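Local coordinates for halogenase (PDB 3E1T), which probably chlorinates a precursor of the myxobacterial natural product chondrochloren, using a bound FAD cofactor, at residues Arg143-Val147 / Ala159-Ile164; Arg185-Asn189 / Ala379-Ile383; Tyr288-Ser292 / Glu468-Gln473. All coordinates share one frame; numbering follows the deposited sequence.

Contact 1. Residues Arg143-Val147 / Ala159-Ile164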
loop_
_atom_site.group_PDB
_atom_site.type_symbol
_atom_site.label_atom_id
_atom_site.label_comp_id
_atom_site.label_asym_id
_atom_site.label_seq_id
_atom_site.Cartn_x
_atom_site.Cartn_y
_atom_site.Cartn_z
ATOM N N ARG A 143 -27.893 -1.260 9.219
ATOM C CA ARG A 143 -27.114 -0.308 8.434
ATOM C C ARG A 143 -26.180 0.461 9.362
ATOM O O ARG A 143 -26.536 0.733 10.516
ATOM C CB ARG A 143 -28.050 0.661 7.699
ATOM C CG ARG A 143 -27.364 1.484 6.614
ATOM C CD ARG A 143 -28.223 2.638 6.079
ATOM N NE ARG A 143 -27.450 3.500 5.180
ATOM C CZ ARG A 143 -27.191 3.222 3.899
ATOM N NH1 ARG A 143 -27.654 2.108 3.343
ATOM N NH2 ARG A 143 -26.475 4.067 3.167
ATOM N N ALA A 144 -24.980 0.792 8.881
ATOM C CA ALA A 144 -24.100 1.699 9.631
ATOM C C ALA A 144 -24.753 3.071 9.597
ATOM O O ALA A 144 -25.149 3.531 8.528
ATOM C CB ALA A 144 -22.711 1.749 9.020
ATOM N N VAL A 145 -24.898 3.708 10.761
ATOM C CA VAL A 145 -25.653 4.973 10.831
ATOM C C VAL A 145 -24.902 6.100 11.511
ATOM O O VAL A 145 -25.313 7.256 11.439
ATOM C CB VAL A 145 -27.079 4.818 11.474
ATOM C CG1 VAL A 145 -28.075 4.234 10.471
ATOM C CG2 VAL A 145 -27.038 4.005 12.742
ATOM N N GLY A 146 -23.807 5.760 12.177
ATOM C CA GLY A 146 -22.990 6.770 12.825
ATOM C C GLY A 146 -21.763 6.197 13.480
ATOM O O GLY A 146 -21.417 5.036 13.256
ATOM N N VAL A 147 -21.097 7.021 14.278
ATOM C CA VAL A 147 -19.928 6.596 15.024
ATOM C C VAL A 147 -19.970 7.126 16.457
ATOM O O VAL A 147 -20.617 8.141 16.725
ATOM C CB VAL A 147 -18.596 7.059 14.342
ATOM C CG1 VAL A 147 -18.428 6.418 12.959
ATOM C CG2 VAL A 147 -18.508 8.590 14.267
ATOM N N ALA A 159 -21.892 11.058 16.135
ATOM C CA ALA A 159 -22.254 11.720 14.885
ATOM C C ALA A 159 -22.897 10.714 13.935
ATOM O O ALA A 159 -22.618 9.524 14.014
ATOM C CB ALA A 159 -21.027 12.368 14.244
ATOM N N HIS A 160 -23.757 11.196 13.042
ATOM C CA HIS A 160 -24.532 10.317 12.166
ATOM C C HIS A 160 -24.378 10.713 10.707
ATOM O O HIS A 160 -24.122 11.872 10.410
ATOM C CB HIS A 160 -26.020 10.324 12.551
ATOM C CG HIS A 160 -26.272 10.132 14.015
ATOM N ND1 HIS A 160 -27.229 10.848 14.704
ATOM C CD2 HIS A 160 -25.690 9.313 14.925
ATOM C CE1 HIS A 160 -27.226 10.478 15.972
ATOM N NE2 HIS A 160 -26.298 9.551 16.133
ATOM N N ALA A 161 -24.537 9.745 9.802
ATOM C CA ALA A 161 -24.405 9.982 8.368
ATOM C C ALA A 161 -25.018 8.842 7.587
ATOM O O ALA A 161 -25.250 7.767 8.136
ATOM C CB ALA A 161 -22.933 10.152 7.983
ATOM N N ARG A 162 -25.280 9.073 6.306
ATOM C CA ARG A 162 -25.768 8.010 5.431
ATOM C C ARG A 162 -24.676 6.948 5.135
ATOM O O ARG A 162 -24.988 5.767 4.931
ATOM C CB ARG A 162 -26.333 8.603 4.133
ATOM C CG ARG A 162 -27.078 7.588 3.261
ATOM C CD ARG A 162 -27.542 8.180 1.943
ATOM N NE ARG A 162 -27.801 7.140 0.944
ATOM C CZ ARG A 162 -28.275 7.358 -0.283
ATOM N NH1 ARG A 162 -28.575 8.586 -0.691
ATOM N NH2 ARG A 162 -28.459 6.337 -1.112
ATOM N N PHE A 163 -23.414 7.376 5.120
ATOM C CA PHE A 163 -22.281 6.500 4.815
ATOM C C PHE A 163 -21.165 6.678 5.819
ATOM O O PHE A 163 -20.814 7.802 6.159
ATOM C CB PHE A 163 -21.721 6.795 3.431
ATOM C CG PHE A 163 -22.703 6.620 2.326
ATOM C CD1 PHE A 163 -23.049 5.358 1.883
ATOM C CD2 PHE A 163 -23.265 7.728 1.709
ATOM C CE1 PHE A 163 -23.959 5.201 0.839
ATOM C CE2 PHE A 163 -24.166 7.580 0.666
ATOM C CZ PHE A 163 -24.514 6.314 0.230
ATOM N N ILE A 164 -20.615 5.561 6.289
ATOM C CA ILE A 164 -19.462 5.559 7.193
ATOM C C ILE A 164 -18.346 4.781 6.490
ATOM O O ILE A 164 -18.588 3.675 6.013
ATOM C CB ILE A 164 -19.768 4.854 8.548
ATOM C CG1 ILE A 164 -21.123 5.298 9.131
ATOM C CG2 ILE A 164 -18.614 5.068 9.557
ATOM C CD1 ILE A 164 -21.191 6.747 9.564
HETATM O O HOH W 1 -26.658 5.200 7.314
#
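Arg143 reaches from the first strand of a beta hairpin to the corner where the second strand leaves its sheet at Arg162. CG lies anti to the backbone N (chi1 -167°) and the extended chain carries the guanidinium to the Arg162 carbonyl. NE gives a proton to a water, 2.8 Å away, and makes a long, weak bond to Arg162 O. NH2 binds Arg162 O more firmly, at 2.9 Å and from 32° off the carbonyl plane, and lies 3.6 Å from Phe163 CE1. The same water donates to Ala144 O or Arg162 O. Farther along, the antiparallel strands pair directly: Val147 N to Ala159 O, Ala159 N to Val147 O, and Ala161 N to Val145 O at 3.1 Å. Val145 and Gly146 form a classic bulge opposite Leu138 of the neighbouring strand. Beyond the corner, Ile164 enters the parallel sheet next to strand 10-13, and its side chain turns back on the hairpin: CD1 lies 3.7 Å from Gly146 CA, and CG2 lies 3.7 Å from Val147 CG1. Arg143 NH2 and Arg162 NH2 both form salt bridges with Glu340 OE2, so one carboxylate gathers both guanidinium groups, and its charge probably helps hold them at the corner.

Contact 2. Residues Arg185-Asn189 / Ala379-Ile383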
loop_
_atom_site.group_PDB
_atom_site.type_symbol
_atom_site.label_atom_id
_atom_site.label_comp_id
_atom_site.label_asym_id
_atom_site.label_seq_id
_atom_site.Cartn_x
_atom_site.Cartn_y
_atom_site.Cartn_z
ATOM N N ARG A 185 -0.415 -16.241 3.686
ATOM C CA ARG A 185 0.692 -17.079 4.164
ATOM C C ARG A 185 2.000 -16.869 3.371
ATOM O O ARG A 185 3.089 -17.208 3.841
ATOM C CB ARG A 185 0.277 -18.552 4.187
ATOM C CG ARG A 185 -0.876 -18.802 5.138
ATOM C CD ARG A 185 -1.205 -20.285 5.316
ATOM N NE ARG A 185 -2.654 -20.478 5.448
ATOM C CZ ARG A 185 -3.374 -20.229 6.544
ATOM N NH1 ARG A 185 -2.798 -19.772 7.655
ATOM N NH2 ARG A 185 -4.688 -20.438 6.527
ATOM N N PHE A 186 1.894 -16.287 2.184
ATOM C CA PHE A 186 3.069 -16.017 1.355
ATOM C C PHE A 186 3.901 -14.855 1.880
ATOM O O PHE A 186 5.105 -14.981 2.036
ATOM C CB PHE A 186 2.671 -15.749 -0.097
ATOM C CG PHE A 186 3.847 -15.746 -1.048
ATOM C CD1 PHE A 186 4.326 -16.938 -1.577
ATOM C CD2 PHE A 186 4.491 -14.553 -1.379
ATOM C CE1 PHE A 186 5.428 -16.943 -2.441
ATOM C CE2 PHE A 186 5.593 -14.538 -2.229
ATOM C CZ PHE A 186 6.062 -15.744 -2.767
ATOM N N PHE A 187 3.253 -13.710 2.111
ATOM C CA PHE A 187 3.939 -12.505 2.554
ATOM C C PHE A 187 4.015 -12.442 4.080
ATOM O O PHE A 187 3.633 -11.451 4.698
ATOM C CB PHE A 187 3.254 -11.260 1.965
ATOM C CG PHE A 187 3.218 -11.248 0.453
ATOM C CD1 PHE A 187 4.356 -10.926 -0.280
ATOM C CD2 PHE A 187 2.066 -11.594 -0.226
ATOM C CE1 PHE A 187 4.337 -10.932 -1.670
ATOM C CE2 PHE A 187 2.026 -11.589 -1.615
ATOM C CZ PHE A 187 3.176 -11.238 -2.337
ATOM N N GLN A 188 4.539 -13.511 4.671
ATOM C CA GLN A 188 4.663 -13.637 6.118
ATOM C C GLN A 188 6.000 -13.038 6.538
ATOM O O GLN A 188 6.930 -13.751 6.944
ATOM C CB GLN A 188 4.571 -15.112 6.505
ATOM C CG GLN A 188 4.141 -15.378 7.936
ATOM C CD GLN A 188 3.723 -16.828 8.138
ATOM O OE1 GLN A 188 2.759 -17.299 7.524
ATOM N NE2 GLN A 188 4.463 -17.550 8.978
ATOM N N ASN A 189 6.081 -11.714 6.415
ATOM C CA ASN A 189 7.323 -10.981 6.564
ATOM C C ASN A 189 7.178 -9.924 7.650
ATOM O O ASN A 189 6.058 -9.534 8.000
ATOM C CB ASN A 189 7.698 -10.274 5.252
ATOM C CG ASN A 189 7.603 -11.171 4.024
ATOM O OD1 ASN A 189 7.333 -10.688 2.915
ATOM N ND2 ASN A 189 7.849 -12.467 4.200
ATOM N N ALA A 379 11.526 -20.425 0.648
ATOM C CA ALA A 379 10.143 -20.535 1.124
ATOM C C ALA A 379 9.172 -19.563 0.431
ATOM O O ALA A 379 7.963 -19.599 0.691
ATOM C CB ALA A 379 10.095 -20.341 2.631
ATOM N N ARG A 380 9.697 -18.679 -0.410
ATOM C CA ARG A 380 8.869 -17.732 -1.154
ATOM C C ARG A 380 8.940 -17.989 -2.658
ATOM O O ARG A 380 9.380 -17.146 -3.453
ATOM C CB ARG A 380 9.205 -16.296 -0.759
ATOM C CG ARG A 380 8.679 -15.969 0.646
ATOM C CD ARG A 380 9.533 -14.943 1.354
ATOM N NE ARG A 380 9.085 -14.699 2.735
ATOM C CZ ARG A 380 9.366 -15.471 3.779
ATOM N NH1 ARG A 380 10.107 -16.562 3.631
ATOM N NH2 ARG A 380 8.916 -15.151 4.990
ATOM N N LYS A 381 8.477 -19.185 -3.023
ATOM C CA LYS A 381 8.471 -19.660 -4.403
ATOM C C LYS A 381 7.061 -20.041 -4.824
ATOM O O LYS A 381 6.239 -20.415 -3.992
ATOM C CB LYS A 381 9.435 -20.851 -4.568
ATOM C CG LYS A 381 10.928 -20.487 -4.428
ATOM C CD LYS A 381 11.429 -19.530 -5.526
ATOM C CE LYS A 381 12.677 -18.718 -5.118
ATOM N NZ LYS A 381 12.371 -17.389 -4.399
ATOM N N ILE A 382 6.784 -19.929 -6.118
ATOM C CA ILE A 382 5.488 -20.329 -6.660
ATOM C C ILE A 382 5.302 -21.825 -6.460
ATOM O O ILE A 382 6.204 -22.608 -6.737
ATOM C CB ILE A 382 5.338 -19.922 -8.141
ATOM C CG1 ILE A 382 5.012 -18.421 -8.232
ATOM C CG2 ILE A 382 4.273 -20.770 -8.848
ATOM C CD1 ILE A 382 5.120 -17.839 -9.636
ATOM N N ILE A 383 4.145 -22.206 -5.929
ATOM C CA ILE A 383 3.835 -23.608 -5.686
ATOM C C ILE A 383 3.069 -24.130 -6.889
ATOM O O ILE A 383 1.892 -23.809 -7.095
ATOM C CB ILE A 383 3.096 -23.819 -4.335
ATOM C CG1 ILE A 383 4.112 -23.717 -3.188
ATOM C CG2 ILE A 383 2.404 -25.182 -4.283
ATOM C CD1 ILE A 383 3.517 -23.473 -1.825
HETATM O O HOH W 2 5.949 -17.726 2.247
#
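Two irregular loops meet here with Phe186 CA and Arg380 CA 6.5 Å apart, the first loop bending through consecutive inverse gamma turns centred on Phe187 and Gln188. Phe186 sends its ring out to the second loop, CG anti to the backbone N (chi1 -168°), and touches it with the far end: CZ is 3.7 Å from Arg380 C and 3.8 Å from Arg380 CB, while CE1 comes 3.8 Å from Lys381 N. Arg380 CG sits over one face of this ring, displaced toward the rim. At its edge the ring meets its neighbour, with Phe186 CD2 3.5 Å above the centre of the Phe187 ring. From CG the Arg380 chain runs extended to NE and delivers its guanidinium to the end of the first loop. There Gln188 O and the Asn189 amide both lie at the edge of the guanidinium, near its plane. NH2 makes a weak, bent bond to Gln188 O (3.1 Å, 129° at the hydrogen), and the amide plane of Asn189 is turned 31° from that of the guanidinium. NH1 is held by Phe376 O, and the Phe376 ring adds a cation-pi contact, both from the helix just before Arg380. A water bridges the backbones, donating to Phe186 O (2.9 Å) or to Ala379 O. Lys381 NZ donates to Arg380 O as well as to Trp377 O and Tyr366 O. The arrangement is a loop-to-loop packing in which the link between helices 375-378 and 386-397 packs against the loop that leads into strand 189-197, a member of the large mixed sheet of this FAD-dependent halogenase.

Contact 3. Residues Tyr288-Ser292 / Glu468-Gln473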
loop_
_atom_site.group_PDB
_atom_site.type_symbol
_atom_site.label_atom_id
_atom_site.label_comp_id
_atom_site.label_asym_id
_atom_site.label_seq_id
_atom_site.Cartn_x
_atom_site.Cartn_y
_atom_site.Cartn_z
ATOM N N TYR A 288 -2.672 -8.930 4.083
ATOM C CA TYR A 288 -4.014 -9.458 4.386
ATOM C C TYR A 288 -5.036 -8.901 3.419
ATOM O O TYR A 288 -4.770 -7.931 2.714
ATOM C CB TYR A 288 -4.444 -9.116 5.831
ATOM C CG TYR A 288 -4.305 -7.654 6.158
ATOM C CD1 TYR A 288 -5.214 -6.725 5.669
ATOM C CD2 TYR A 288 -3.241 -7.194 6.948
ATOM C CE1 TYR A 288 -5.078 -5.368 5.947
ATOM C CE2 TYR A 288 -3.099 -5.835 7.232
ATOM C CZ TYR A 288 -4.023 -4.932 6.715
ATOM O OH TYR A 288 -3.892 -3.588 6.969
ATOM N N CYS A 289 -6.206 -9.521 3.405
ATOM C CA CYS A 289 -7.342 -9.023 2.653
ATOM C C CYS A 289 -8.577 -9.318 3.493
ATOM O O CYS A 289 -8.618 -10.298 4.231
ATOM C CB CYS A 289 -7.435 -9.697 1.283
ATOM S SG CYS A 289 -8.657 -8.987 0.128
ATOM N N ASN A 290 -9.581 -8.453 3.390
ATOM C CA ASN A 290 -10.844 -8.671 4.078
ATOM C C ASN A 290 -11.833 -9.469 3.239
ATOM O O ASN A 290 -11.817 -9.387 2.009
ATOM C CB ASN A 290 -11.431 -7.329 4.521
ATOM C CG ASN A 290 -10.951 -6.918 5.905
ATOM O OD1 ASN A 290 -11.640 -7.151 6.892
ATOM N ND2 ASN A 290 -9.746 -6.330 5.987
ATOM N N THR A 291 -12.690 -10.253 3.900
ATOM C CA THR A 291 -13.723 -11.043 3.202
ATOM C C THR A 291 -14.778 -10.180 2.523
ATOM O O THR A 291 -15.500 -10.650 1.633
ATOM C CB THR A 291 -14.433 -12.064 4.135
ATOM O OG1 THR A 291 -14.884 -11.397 5.316
ATOM C CG2 THR A 291 -13.466 -13.183 4.539
ATOM N N SER A 292 -14.859 -8.918 2.935
ATOM C CA SER A 292 -15.789 -7.960 2.342
ATOM C C SER A 292 -15.243 -6.557 2.521
ATOM O O SER A 292 -14.601 -6.275 3.536
ATOM C CB SER A 292 -17.168 -8.058 3.010
ATOM O OG SER A 292 -18.118 -7.234 2.329
ATOM N N GLU A 468 -11.928 -18.767 0.545
ATOM C CA GLU A 468 -12.889 -17.661 0.517
ATOM C C GLU A 468 -12.309 -16.427 -0.174
ATOM O O GLU A 468 -12.937 -15.881 -1.073
ATOM C CB GLU A 468 -13.399 -17.317 1.926
ATOM C CG GLU A 468 -14.561 -16.302 1.930
ATOM C CD GLU A 468 -15.250 -16.152 3.295
ATOM O OE1 GLU A 468 -14.660 -16.554 4.325
ATOM O OE2 GLU A 468 -16.392 -15.628 3.332
ATOM N N ILE A 469 -11.111 -16.004 0.229
ATOM C CA ILE A 469 -10.435 -14.905 -0.463
ATOM C C ILE A 469 -10.155 -15.265 -1.935
ATOM O O ILE A 469 -10.402 -14.461 -2.835
ATOM C CB ILE A 469 -9.145 -14.479 0.263
ATOM C CG1 ILE A 469 -9.469 -13.973 1.679
ATOM C CG2 ILE A 469 -8.365 -13.446 -0.568
ATOM C CD1 ILE A 469 -10.313 -12.678 1.739
ATOM N N THR A 470 -9.671 -16.485 -2.181
ATOM C CA THR A 470 -9.338 -16.909 -3.545
ATOM C C THR A 470 -10.550 -16.824 -4.474
ATOM O O THR A 470 -10.442 -16.348 -5.607
ATOM C CB THR A 470 -8.721 -18.340 -3.575
ATOM O OG1 THR A 470 -7.696 -18.449 -2.573
ATOM C CG2 THR A 470 -8.108 -18.626 -4.932
ATOM N N GLU A 471 -11.700 -17.281 -3.988
ATOM C CA GLU A 471 -12.928 -17.267 -4.778
ATOM C C GLU A 471 -13.415 -15.859 -5.088
ATOM O O GLU A 471 -13.730 -15.554 -6.241
ATOM C CB GLU A 471 -14.032 -18.100 -4.115
ATOM C CG GLU A 471 -13.935 -19.589 -4.448
ATOM C CD GLU A 471 -13.923 -19.872 -5.958
ATOM O OE1 GLU A 471 -13.015 -20.605 -6.418
ATOM O OE2 GLU A 471 -14.811 -19.357 -6.682
ATOM N N LEU A 472 -13.442 -15.003 -4.065
ATOM C CA LEU A 472 -13.752 -13.576 -4.251
ATOM C C LEU A 472 -12.835 -12.921 -5.262
ATOM O O LEU A 472 -13.285 -12.158 -6.113
ATOM C CB LEU A 472 -13.659 -12.821 -2.922
ATOM C CG LEU A 472 -14.721 -13.236 -1.900
ATOM C CD1 LEU A 472 -14.319 -12.803 -0.497
ATOM C CD2 LEU A 472 -16.085 -12.691 -2.291
ATOM N N GLN A 473 -11.541 -13.223 -5.171
ATOM C CA GLN A 473 -10.574 -12.653 -6.103
ATOM C C GLN A 473 -10.785 -13.204 -7.510
ATOM O O GLN A 473 -10.660 -12.467 -8.477
ATOM C CB GLN A 473 -9.135 -12.902 -5.636
ATOM C CG GLN A 473 -8.722 -12.079 -4.398
ATOM C CD GLN A 473 -8.792 -10.594 -4.642
ATOM O OE1 GLN A 473 -9.571 -9.894 -3.999
ATOM N NE2 GLN A 473 -7.978 -10.097 -5.583
#
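Ile469 pushes its CD1 methyl against the backbone of the strand end, 3.6 Å from Asn290 O and 3.8 Å from Cys289 O. Its CG1 is anti to the carbonyl carbon (chi1 -61°), and a like second torsion (-65°) brings CD1 to these two carbonyls; Cys289 CB lies 4.2 Å from the same methyl. One turn along the helix, Leu472 CD1 meets Thr291 O at 3.3 Å, a close methyl-to-carbonyl approach. Strand 288-290 is the middle strand of a small antiparallel sheet, and the axis of helical segment 468-473 passes 9.7 Å from that of the strand at 71°, so the helix packs across the strand. Val182 of the edge strand 181-183 also touches Ile469 and Thr291, widening the apolar patch. At the start of the helical segment Glu468 stretches out, its chain extended beyond CG, and crosses Thr291 obliquely. The meeting is of carboxylate with methyl: Thr291 CG2 is 3.6 Å from Glu468 OE1. The threonine hydroxyl is engaged instead with Glu180 N. At the other end Cys289 SG comes within 4.3 Å of Gln473 OE1, while the NE2 of that glutamine binds Arg352 O and Asn290 O accepts from Arg352 NH2, both on helix 340-368.

How the contacts relate
Contact 1 is a partly buried hairpin site about 26 Å from the chain centre; contact 2 is buried and contact 3 partly buried, their centres about 17 Å apart. Helix 340-368 borders both later contacts, while Glu340 at its start serves the arginines of contact 1. In sequence contact 1 closes before the others open, whereas the segments of contacts 2 and 3 alternate. Chemistry follows place: regular strand pairing and two arginines sharing a glutamate at 143-147/159-164, an aromatic ring and a guanidinium between loops at 185-189/379-383, and methyls against carbonyls where a helix crosses a strand at 288-292/468-473.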